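Local coordinates for peridinin-chlorophyll A protein (Amphidinium carterae, PDB 2C9E) that binds peridinin and chlorophyll a and probably serves as a water-soluble antenna that captures blue-green light, at residues T57-P60 and K61-R64; N131-E134 and A135-A138; I207-A210 and S211-P215. One frame throughout, in Å; residues are numbered along the deposited sequence.

Contact 1. Residues T57-P60 and K61-R64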
ATOM      1  N   THR A  57     -12.986   6.073   3.333  1.00 26.23           N
ATOM      2  CA  THR A  57     -14.287   6.064   4.014  1.00 27.16           C
ATOM      3  C   THR A  57     -14.135   5.618   5.474  1.00 28.01           C
ATOM      4  O   THR A  57     -15.061   5.741   6.260  1.00 28.06           O
ATOM      5  CB  THR A  57     -15.309   5.102   3.351  1.00 27.68           C
ATOM      6  OG1 THR A  57     -14.827   3.746   3.423  1.00 26.13           O
ATOM      7  CG2 THR A  57     -15.586   5.500   1.899  1.00 26.90           C
ATOM      8  N   MET A  58     -12.952   5.115   5.821  1.00 27.78           N
ATOM      9  CA  MET A  58     -12.657   4.606   7.159  1.00 27.07           C
ATOM     10  C   MET A  58     -12.369   5.663   8.215  1.00 28.50           C
ATOM     11  O   MET A  58     -11.997   6.801   7.903  1.00 29.24           O
ATOM     12  CB  MET A  58     -11.460   3.661   7.079  1.00 24.42           C
ATOM     13  CG  MET A  58     -11.749   2.376   6.257  1.00 25.15           C
ATOM     14  SD  MET A  58     -10.229   1.414   5.883  1.00 22.57           S
ATOM     15  CE  MET A  58     -10.925  -0.044   5.091  1.00 21.30           C
ATOM     16  N   ASP A  59     -12.520   5.260   9.467  1.00 28.20           N
ATOM     17  CA  ASP A  59     -12.261   6.107  10.612  1.00 29.45           C
ATOM     18  C   ASP A  59     -10.728   6.206  10.784  1.00 31.10           C
ATOM     19  O   ASP A  59     -10.059   5.235  11.142  1.00 31.58           O
ATOM     20  CB  ASP A  59     -12.904   5.442  11.813  1.00 30.49           C
ATOM     21  CG  ASP A  59     -12.703   6.212  13.096  1.00 30.99           C
ATOM     22  OD1 ASP A  59     -11.833   7.098  13.166  1.00 28.93           O
ATOM     23  OD2 ASP A  59     -13.431   5.900  14.054  1.00 33.88           O
ATOM     24  N   PRO A  60     -10.149   7.390  10.551  1.00 31.23           N
ATOM     25  CA  PRO A  60      -8.697   7.479  10.704  1.00 31.42           C
ATOM     26  C   PRO A  60      -8.123   6.905  12.014  1.00 32.25           C
ATOM     27  O   PRO A  60      -6.999   6.358  12.030  1.00 30.36           O
ATOM     28  CB  PRO A  60      -8.416   8.987  10.546  1.00 32.62           C
ATOM     29  CG  PRO A  60      -9.598   9.493   9.690  1.00 31.18           C
ATOM     30  CD  PRO A  60     -10.757   8.705  10.248  1.00 31.26           C
ATOM     31  N   LYS A  61      -8.857   7.040  13.116  1.00 32.25           N
ATOM     32  CA  LYS A  61      -8.341   6.509  14.389  1.00 32.62           C
ATOM     33  C   LYS A  61      -8.130   5.001  14.300  1.00 31.38           C
ATOM     34  O   LYS A  61      -7.139   4.461  14.806  1.00 31.44           O
ATOM     35  CB  LYS A  61      -9.294   6.832  15.564  1.00 35.25           C
ATOM     36  CG  LYS A  61      -9.286   8.327  16.030  1.00 39.02           C
ATOM     37  CD  LYS A  61     -10.650   9.065  15.761  1.00 42.96           C
ATOM     38  CE  LYS A  61     -10.719   9.686  14.331  1.00 44.13           C
ATOM     39  NZ  LYS A  61     -12.094  10.059  13.878  1.00 42.92           N
ATOM     40  N   LEU A  62      -9.071   4.318  13.660  1.00 30.98           N
ATOM     41  CA  LEU A  62      -8.992   2.869  13.495  1.00 30.35           C
ATOM     42  C   LEU A  62      -7.967   2.446  12.416  1.00 29.30           C
ATOM     43  O   LEU A  62      -7.409   1.339  12.487  1.00 30.20           O
ATOM     44  CB  LEU A  62     -10.385   2.318  13.185  1.00 29.52           C
ATOM     45  CG  LEU A  62     -11.362   2.707  14.300  1.00 30.16           C
ATOM     46  CD1 LEU A  62     -12.743   2.208  14.003  1.00 27.41           C
ATOM     47  CD2 LEU A  62     -10.856   2.118  15.643  1.00 30.75           C
ATOM     48  N   VAL A  63      -7.731   3.314  11.429  1.00 27.66           N
ATOM     49  CA  VAL A  63      -6.744   3.051  10.361  1.00 26.05           C
ATOM     50  C   VAL A  63      -5.389   3.072  11.052  1.00 26.41           C
ATOM     51  O   VAL A  63      -4.510   2.228  10.843  1.00 26.78           O
ATOM     52  CB  VAL A  63      -6.750   4.181   9.253  1.00 24.28           C
ATOM     53  CG1 VAL A  63      -5.463   4.134   8.422  1.00 23.52           C
ATOM     54  CG2 VAL A  63      -7.942   4.001   8.319  1.00 20.41           C
ATOM     55  N   ARG A  64      -5.231   4.060  11.904  1.00 26.87           N
ATOM     56  CA  ARG A  64      -3.992   4.229  12.617  1.00 27.57           C
ATOM     57  C   ARG A  64      -3.727   3.050  13.537  1.00 26.17           C
ATOM     58  O   ARG A  64      -2.611   2.497  13.562  1.00 25.42           O
ATOM     59  CB  ARG A  64      -4.049   5.547  13.392  1.00 29.52           C
ATOM     60  CG  ARG A  64      -2.833   5.782  14.224  1.00 35.41           C
ATOM     61  CD  ARG A  64      -2.900   7.055  15.079  1.00 38.71           C
ATOM     62  NE  ARG A  64      -1.527   7.299  15.491  1.00 42.62           N
ATOM     63  CZ  ARG A  64      -0.626   7.925  14.741  1.00 43.05           C
ATOM     64  NH1 ARG A  64      -0.955   8.415  13.549  1.00 42.92           N
ATOM     65  NH2 ARG A  64       0.631   7.971  15.149  1.00 45.56           N
TER
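The carboxylate of Asp59 has different company on the two sides of its plane. Over one face stands Leu62, whose CG lies 3.9 Å from Asp59 CG and whose CD1 is 3.8 Å from Asp59 OD2. Lys61 N approaches from that same side and reaches OD1 at 3.0 Å, 43° out of the carboxylate plane. Lys61 NZ reaches OD1 from the other side of the plane, beyond OD1 and not over the face, in a salt bridge of 3.1 Å that is weak as a hydrogen bond. The lysine gets there because its chain folds back at chi2 (114°) and chi3 (-87°), crossing the aspartate at about a right angle and ending near the Pro60 ring. OD1 thus takes both a backbone N-H and an ammonium group. Asp59 is the N-cap of helix 60-77, and its backbone O receives Val63 N at 3.0 Å, while Arg64 N closes the next turn on Pro60 O at 2.9 Å. A hydrophobic staple accompanies the cap: Met58, just before it, sets CB 3.7 Å from Val63 CG2, and both residues line peridinin pockets. With an alanine at Asp59, Lys61 N would probably lose its capping acceptor and the Lys61 ammonium its counter-charge. Behind the staple, Met100 of helix 87-102 touches Met58, Leu62 and Val63, and Ser103 OG bonds to Asp59 N.

Contact 2. Residues N131-E134 and A135-A138. With PID (peridinin), chain D.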
ATOM      1  N   ASN A 131      -3.936 -26.961   3.277  1.00 27.87           N
ATOM      2  CA  ASN A 131      -4.615 -28.213   3.503  1.00 28.18           C
ATOM      3  C   ASN A 131      -6.067 -27.831   3.264  1.00 27.03           C
ATOM      4  O   ASN A 131      -6.585 -26.889   3.868  1.00 25.65           O
ATOM      5  CB  ASN A 131      -4.419 -28.679   4.932  1.00 30.59           C
ATOM      6  CG  ASN A 131      -5.322 -29.824   5.266  1.00 33.89           C
ATOM      7  OD1 ASN A 131      -6.535 -29.648   5.506  1.00 32.60           O
ATOM      8  ND2 ASN A 131      -4.755 -31.024   5.256  1.00 36.52           N
ATOM      9  N   ALA A 132      -6.738 -28.547   2.386  1.00 26.53           N
ATOM     10  CA  ALA A 132      -8.108 -28.188   2.079  1.00 27.18           C
ATOM     11  C   ALA A 132      -9.114 -28.136   3.231  1.00 27.94           C
ATOM     12  O   ALA A 132      -9.910 -27.192   3.298  1.00 26.70           O
ATOM     13  CB  ALA A 132      -8.635 -29.069   0.964  1.00 28.76           C
ATOM     14  N   PHE A 133      -9.111 -29.134   4.122  1.00 27.67           N
ATOM     15  CA  PHE A 133     -10.046 -29.152   5.239  1.00 26.48           C
ATOM     16  C   PHE A 133      -9.730 -27.953   6.145  1.00 27.08           C
ATOM     17  O   PHE A 133     -10.608 -27.290   6.725  1.00 25.53           O
ATOM     18  CB  PHE A 133      -9.905 -30.457   6.068  1.00 29.62           C
ATOM     19  CG  PHE A 133     -10.573 -31.688   5.466  1.00 31.33           C
ATOM     20  CD1 PHE A 133     -11.892 -31.656   5.017  1.00 33.86           C
ATOM     21  CD2 PHE A 133      -9.869 -32.896   5.385  1.00 34.32           C
ATOM     22  CE1 PHE A 133     -12.512 -32.826   4.484  1.00 35.49           C
ATOM     23  CE2 PHE A 133     -10.466 -34.062   4.866  1.00 34.78           C
ATOM     24  CZ  PHE A 133     -11.792 -34.026   4.413  1.00 34.76           C
ATOM     25  N   GLU A 134      -8.447 -27.696   6.290  1.00 25.48           N
ATOM     26  CA  GLU A 134      -8.025 -26.597   7.128  1.00 26.10           C
ATOM     27  C   GLU A 134      -8.550 -25.266   6.566  1.00 23.78           C
ATOM     28  O   GLU A 134      -9.229 -24.533   7.255  1.00 24.28           O
ATOM     29  CB  GLU A 134      -6.508 -26.612   7.223  1.00 27.84           C
ATOM     30  CG  GLU A 134      -5.962 -25.742   8.300  1.00 32.59           C
ATOM     31  CD  GLU A 134      -4.551 -26.184   8.737  1.00 34.21           C
ATOM     32  OE1 GLU A 134      -3.871 -26.898   7.979  1.00 32.46           O
ATOM     33  OE2 GLU A 134      -4.131 -25.789   9.857  1.00 37.81           O
ATOM     34  N   ALA A 135      -8.260 -24.952   5.311  1.00 21.70           N
ATOM     35  CA  ALA A 135      -8.730 -23.683   4.723  1.00 21.84           C
ATOM     36  C   ALA A 135     -10.296 -23.590   4.778  1.00 21.87           C
ATOM     37  O   ALA A 135     -10.853 -22.530   5.018  1.00 20.67           O
ATOM     38  CB  ALA A 135      -8.234 -23.575   3.237  1.00 19.75           C
ATOM     39  N   GLU A 136     -10.993 -24.697   4.563  1.00 21.27           N
ATOM     40  CA  GLU A 136     -12.459 -24.639   4.588  1.00 24.07           C
ATOM     41  C   GLU A 136     -12.980 -24.202   5.935  1.00 23.56           C
ATOM     42  O   GLU A 136     -13.883 -23.362   6.021  1.00 24.50           O
ATOM     43  CB  GLU A 136     -13.044 -25.976   4.171  1.00 25.30           C
ATOM     44  CG  GLU A 136     -12.910 -26.161   2.663  1.00 32.38           C
ATOM     45  CD  GLU A 136     -12.933 -27.627   2.225  1.00 36.64           C
ATOM     46  OE1 GLU A 136     -13.286 -28.520   3.066  1.00 38.03           O
ATOM     47  OE2 GLU A 136     -12.582 -27.869   1.042  1.00 36.54           O
ATOM     48  N   LYS A 137     -12.393 -24.772   6.984  1.00 22.72           N
ATOM     49  CA  LYS A 137     -12.732 -24.440   8.352  1.00 22.05           C
ATOM     50  C   LYS A 137     -12.379 -22.947   8.588  1.00 20.36           C
ATOM     51  O   LYS A 137     -13.145 -22.208   9.199  1.00 21.18           O
ATOM     52  CB  LYS A 137     -11.948 -25.367   9.303  1.00 22.99           C
ATOM     53  CG  LYS A 137     -12.088 -25.030  10.803  1.00 25.49           C
ATOM     54  CD  LYS A 137     -11.496 -26.141  11.638  1.00 26.84           C
ATOM     55  CE  LYS A 137     -10.883 -25.569  12.862  1.00 30.79           C
ATOM     56  NZ  LYS A 137      -9.473 -25.119  12.493  1.00 32.16           N
ATOM     57  N   ALA A 138     -11.226 -22.508   8.112  1.00 18.68           N
ATOM     58  CA  ALA A 138     -10.847 -21.104   8.243  1.00 19.50           C
ATOM     59  C   ALA A 138     -11.884 -20.176   7.539  1.00 19.71           C
ATOM     60  O   ALA A 138     -12.291 -19.150   8.088  1.00 18.97           O
ATOM     61  CB  ALA A 138      -9.472 -20.897   7.637  1.00 17.79           C
TER
HETATM   62  C1  PID D1329     -11.322 -21.678  -2.435  1.00 21.75           C
HETATM   63  C2  PID D1329     -12.362 -22.697  -2.908  1.00 22.84           C
HETATM   64  C3  PID D1329     -13.552 -22.672  -1.946  1.00 25.23           C
HETATM   65  C4  PID D1329     -13.061 -23.076  -0.551  1.00 24.62           C
HETATM   66  C5  PID D1329     -12.119 -22.045   0.080  1.00 23.98           C
HETATM   67  C6  PID D1329     -11.152 -21.412  -0.933  1.00 23.30           C
HETATM   68  C7  PID D1329      -9.919 -21.008  -0.408  1.00 24.02           C
HETATM   69  C8  PID D1329      -9.478 -19.695  -0.238  1.00 20.60           C
HETATM   70  C9  PID D1329      -8.242 -19.327   0.303  1.00 26.44           C
HETATM   71  C10 PID D1329      -7.230 -20.165   0.770  1.00 26.03           C
HETATM   72  C11 PID D1329      -7.808 -18.070   0.436  1.00 23.63           C
HETATM   73  C12 PID D1329      -6.564 -18.088   0.918  1.00 24.40           C
HETATM   74  C13 PID D1329      -5.736 -16.962   0.973  1.00 21.25           C
HETATM   75  C14 PID D1329      -4.408 -16.872   1.398  1.00 20.26           C
HETATM   76  C15 PID D1329      -3.747 -15.646   1.296  1.00 18.47           C
HETATM   77  C16 PID D1329      -2.399 -15.415   1.581  1.00 22.16           C
HETATM   78  C17 PID D1329      -1.842 -14.155   1.353  1.00 22.43           C
HETATM   79  C18 PID D1329      -0.484 -13.865   1.490  1.00 21.55           C
HETATM   80  C19 PID D1329       0.040 -12.605   1.187  1.00 19.04           C
HETATM   81  C20 PID D1329       1.417 -12.365   1.219  1.00 19.92           C
HETATM   82  C21 PID D1329       2.065 -11.171   0.897  1.00 19.41           C
HETATM   83  C22 PID D1329       3.461 -11.118   0.900  1.00 18.47           C
HETATM   84  C23 PID D1329       4.221 -10.094   0.592  1.00 19.06           C
HETATM   85  C24 PID D1329       5.030  -9.132   0.209  1.00 19.08           C
HETATM   86  C25 PID D1329       5.603  -8.087   1.182  1.00 20.32           C
HETATM   87  C26 PID D1329       5.818  -6.719   0.522  1.00 17.18           C
HETATM   88  C27 PID D1329       6.551  -6.797  -0.820  1.00 21.66           C
HETATM   89  C28 PID D1329       5.704  -7.660  -1.764  1.00 19.67           C
HETATM   90  C29 PID D1329       5.519  -9.094  -1.250  1.00 20.99           C
HETATM   91  C30 PID D1329       7.558  -5.128  -2.223  1.00 23.06           C
HETATM   92  C31 PID D1329       7.835  -3.654  -2.519  1.00 20.38           C
HETATM   93  CM1 PID D1329     -10.133 -21.516  -3.383  1.00 19.34           C
HETATM   94  CM2 PID D1329     -11.358 -22.769   1.194  1.00 24.03           C
HETATM   95  CM3 PID D1329     -12.967 -20.940   0.718  1.00 24.81           C
HETATM   96  CM4 PID D1329      -3.669 -18.110   1.915  1.00 17.56           C
HETATM   97  CM5 PID D1329       1.255  -9.905   0.599  1.00 17.32           C
HETATM   98  CM6 PID D1329       4.676  -7.871   2.383  1.00 14.32           C
HETATM   99  CM7 PID D1329       6.950  -8.614   1.684  1.00 17.93           C
HETATM  100  CM8 PID D1329       4.533  -9.800  -2.187  1.00 19.46           C
HETATM  101  O1  PID D1329     -11.815 -20.491  -1.814  1.00 23.57           O
HETATM  102  O2  PID D1329     -14.520 -23.628  -2.383  1.00 26.44           O
HETATM  103  O3  PID D1329      -7.288 -21.388   0.918  1.00 26.07           O
HETATM  104  O4  PID D1329      -6.177 -19.381   1.153  1.00 23.77           O
HETATM  105  O5  PID D1329       6.782  -9.762  -1.307  1.00 21.41           O
HETATM  106  O6  PID D1329       6.649  -5.426  -1.251  1.00 22.90           O
HETATM  107  O7  PID D1329       8.203  -5.999  -2.808  1.00 21.92           O
HETATM  108  O   HOH W   1      -8.499 -23.835  10.161  1.00 22.66           O
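Glu136 sets CG anti to its carbonyl carbon (chi1 -75°), which turns the glutamate back along the first helical turn, toward the ring that Phe133 places with its own chi1 of -79°. Glu136 OE1 comes to 3.9 Å from Phe133 CD1, obliquely to the ring, and the ring and carboxylate planes stand at 90°. Ala132 O, which accepts Glu136 N, faces the carboxylate carbon Glu136 CD at 3.2 Å, with OE1 and OE2 equally far from it at 3.6 Å; the nearby helix start would probably favour a negative charge there. Asn131 is the N-cap: its OD1 takes Glu134 N at 2.8 Å on a lone pair in the carbonyl plane, and its backbone O takes Ala135 N at 2.9 Å in a nearly straight bond. On another flank a water joins Glu134 O to Lys137 NZ, 2.8 Å from the amine. The pigment side is lined by Ala135, CB 3.3 Å from the lactone carbonyl O3 of peridinin, and by Glu136, whose N is 3.9 Å from the ring methyl CM2; Ala138 touches the galactolipid. Helix 132-152 thus starts between helix 119-128, where Phe127 touches Ala132, Ala135 and Glu136, and helix 2-18, where Ile17 meets Glu134 and Ala138.

Contact 3. Residues I207-A210 and S211-P215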
ATOM      1  N   ILE A 207       9.010  -6.397  -7.326  1.00 20.78           N
ATOM      2  CA  ILE A 207       7.947  -6.942  -6.510  1.00 20.66           C
ATOM      3  C   ILE A 207       7.951  -8.479  -6.520  1.00 22.70           C
ATOM      4  O   ILE A 207       7.759  -9.128  -5.487  1.00 22.43           O
ATOM      5  CB  ILE A 207       6.585  -6.419  -7.015  1.00 21.75           C
ATOM      6  CG1 ILE A 207       6.482  -4.899  -6.738  1.00 20.25           C
ATOM      7  CG2 ILE A 207       5.447  -7.251  -6.431  1.00 16.89           C
ATOM      8  CD1 ILE A 207       5.236  -4.245  -7.360  1.00 18.00           C
ATOM      9  N   GLU A 208       8.167  -9.067  -7.685  1.00 22.47           N
ATOM     10  CA  GLU A 208       8.197 -10.525  -7.813  1.00 24.80           C
ATOM     11  C   GLU A 208       9.349 -11.254  -7.080  1.00 24.56           C
ATOM     12  O   GLU A 208       9.172 -12.345  -6.472  1.00 22.04           O
ATOM     13  CB  GLU A 208       8.314 -10.893  -9.287  1.00 27.94           C
ATOM     14  CG  GLU A 208       8.128 -12.354  -9.538  1.00 34.25           C
ATOM     15  CD  GLU A 208       8.586 -12.810 -10.917  1.00 37.48           C
ATOM     16  OE1 GLU A 208       8.489 -12.044 -11.919  1.00 41.18           O
ATOM     17  OE2 GLU A 208       9.025 -13.968 -10.993  1.00 40.20           O
ATOM     18  N   THR A 209      10.529 -10.646  -7.118  1.00 24.26           N
ATOM     19  CA  THR A 209      11.710 -11.304  -6.577  1.00 24.00           C
ATOM     20  C   THR A 209      12.452 -10.664  -5.424  1.00 25.01           C
ATOM     21  O   THR A 209      13.299 -11.315  -4.839  1.00 26.19           O
ATOM     22  CB  THR A 209      12.769 -11.446  -7.688  1.00 24.12           C
ATOM     23  OG1 THR A 209      13.173 -10.122  -8.061  1.00 25.20           O
ATOM     24  CG2 THR A 209      12.207 -12.154  -8.976  1.00 23.26           C
ATOM     25  N   ALA A 210      12.184  -9.407  -5.105  1.00 25.29           N
ATOM     26  CA  ALA A 210      12.950  -8.723  -4.075  1.00 24.32           C
ATOM     27  C   ALA A 210      12.965  -9.379  -2.715  1.00 25.11           C
ATOM     28  O   ALA A 210      14.014  -9.673  -2.153  1.00 25.56           O
ATOM     29  CB  ALA A 210      12.472  -7.285  -3.941  1.00 23.44           C
ATOM     30  N   SER A 211      11.793  -9.606  -2.166  1.00 26.70           N
ATOM     31  CA  SER A 211      11.721 -10.198  -0.847  1.00 26.22           C
ATOM     32  C   SER A 211      12.421 -11.540  -0.730  1.00 25.75           C
ATOM     33  O   SER A 211      13.172 -11.780   0.219  1.00 24.72           O
ATOM     34  CB  SER A 211      10.253 -10.363  -0.430  1.00 25.78           C
ATOM     35  OG  SER A 211      10.124 -10.933   0.857  1.00 22.95           O
ATOM     36  N   ALA A 212      12.166 -12.431  -1.678  1.00 26.76           N
ATOM     37  CA  ALA A 212      12.767 -13.762  -1.590  1.00 27.38           C
ATOM     38  C   ALA A 212      14.280 -13.700  -1.351  1.00 27.59           C
ATOM     39  O   ALA A 212      14.815 -14.550  -0.666  1.00 27.87           O
ATOM     40  CB  ALA A 212      12.464 -14.546  -2.827  1.00 25.74           C
ATOM     41  N   LYS A 213      14.948 -12.666  -1.877  1.00 27.81           N
ATOM     42  CA  LYS A 213      16.390 -12.534  -1.732  1.00 28.05           C
ATOM     43  C   LYS A 213      16.824 -12.102  -0.358  1.00 29.61           C
ATOM     44  O   LYS A 213      17.930 -12.428   0.055  1.00 29.46           O
ATOM     45  CB  LYS A 213      16.956 -11.528  -2.720  1.00 27.70           C
ATOM     46  CG  LYS A 213      16.828 -11.886  -4.207  1.00 28.30           C
ATOM     47  CD  LYS A 213      17.589 -10.828  -4.998  1.00 29.05           C
ATOM     48  CE  LYS A 213      17.312 -10.914  -6.454  1.00 32.88           C
ATOM     49  NZ  LYS A 213      16.928  -9.555  -6.982  1.00 36.32           N
ATOM     50  N   ASN A 214      15.971 -11.367   0.364  1.00 28.54           N
ATOM     51  CA  ASN A 214      16.351 -10.895   1.694  1.00 27.16           C
ATOM     52  C   ASN A 214      15.075 -10.565   2.429  1.00 25.95           C
ATOM     53  O   ASN A 214      14.748  -9.398   2.635  1.00 22.86           O
ATOM     54  CB  ASN A 214      17.198  -9.630   1.553  1.00 27.29           C
ATOM     55  CG  ASN A 214      17.945  -9.300   2.799  1.00 25.39           C
ATOM     56  OD1 ASN A 214      17.568  -9.719   3.910  1.00 22.93           O
ATOM     57  ND2 ASN A 214      19.011  -8.524   2.644  1.00 26.08           N
ATOM     58  N   PRO A 215      14.342 -11.605   2.832  1.00 25.15           N
ATOM     59  CA  PRO A 215      13.069 -11.491   3.533  1.00 25.01           C
ATOM     60  C   PRO A 215      13.108 -10.631   4.774  1.00 25.61           C
ATOM     61  O   PRO A 215      12.209  -9.780   5.007  1.00 24.11           O
ATOM     62  CB  PRO A 215      12.700 -12.956   3.842  1.00 25.69           C
ATOM     63  CG  PRO A 215      13.423 -13.752   2.775  1.00 25.16           C
ATOM     64  CD  PRO A 215      14.752 -13.013   2.684  1.00 24.84           C
TER
HETATM   65  O   HOH W   2       8.905  -9.565  -3.144  1.00 20.32           O
HETATM   66  O   HOH W   3       9.948 -12.106  -3.619  1.00 21.21           O
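A hydrated helical turn ends helix 201-213, two waters standing in for bonds of the alpha pattern, where Thr209 and Ala210 lie against Lys213. A water donates to Ile207 O at 2.6 Å and accepts from Ser211 N; a second water links Glu208 O to Ala212 N, 3.0 Å from each. The direct gaps bear this out, for Ile207 O and Ser211 N stand 5.2 Å apart and Glu208 O and Ala212 N 5.7 Å. Past the opening the chain winds more tightly: Lys213 N reaches back three residues to Ala210 O at 3.1 Å, with an N-H...O angle of 136° and the donor 54° above the carbonyl plane. Lys213 runs side by side with Thr209, its CG 3.6 Å from Thr209 O. Thr209 holds OG1 between its backbone N and carbonyl carbon (chi1 65°), from where it bonds to Lys205 O. Ser211 OG bonds to Gly24 O, and Ser211 also touches a peridinin, while Ile207 touches a chlorophyll a. Asn214 then caps helix 215-231 by accepting Met217 N with its OD1. The chemistry implies a helix end satisfied by solvent and protein together: each of the four backbone groups keeps a hydrogen-bond partner although the direct bonds are broken, Glu208 O having Ser26 OG besides its water, while the bent Lys213 bond is likely to add little strength.

Contacts 1 and 2 are N-caps and contact 3 a kinked, water-bridged helix end that leads into a third cap, so all three mark helix boundaries rather than pairings of distant helices. All are partly buried, but contact 2 is the most peripheral, 28 Å from the chain's centre against 15 Å for contact 1 and 17 Å for contact 3. Contacts 1 and 3 lie on opposite sides of that centre, their own centres 30 Å apart. A charged aspartate, with a weak lysine bridge, caps helix 60-77, a neutral asparagine caps helix 132-152, and water mends helix 201-213. Each has residues in peridinin pockets, but only contact 2 also lines a galactolipid pocket.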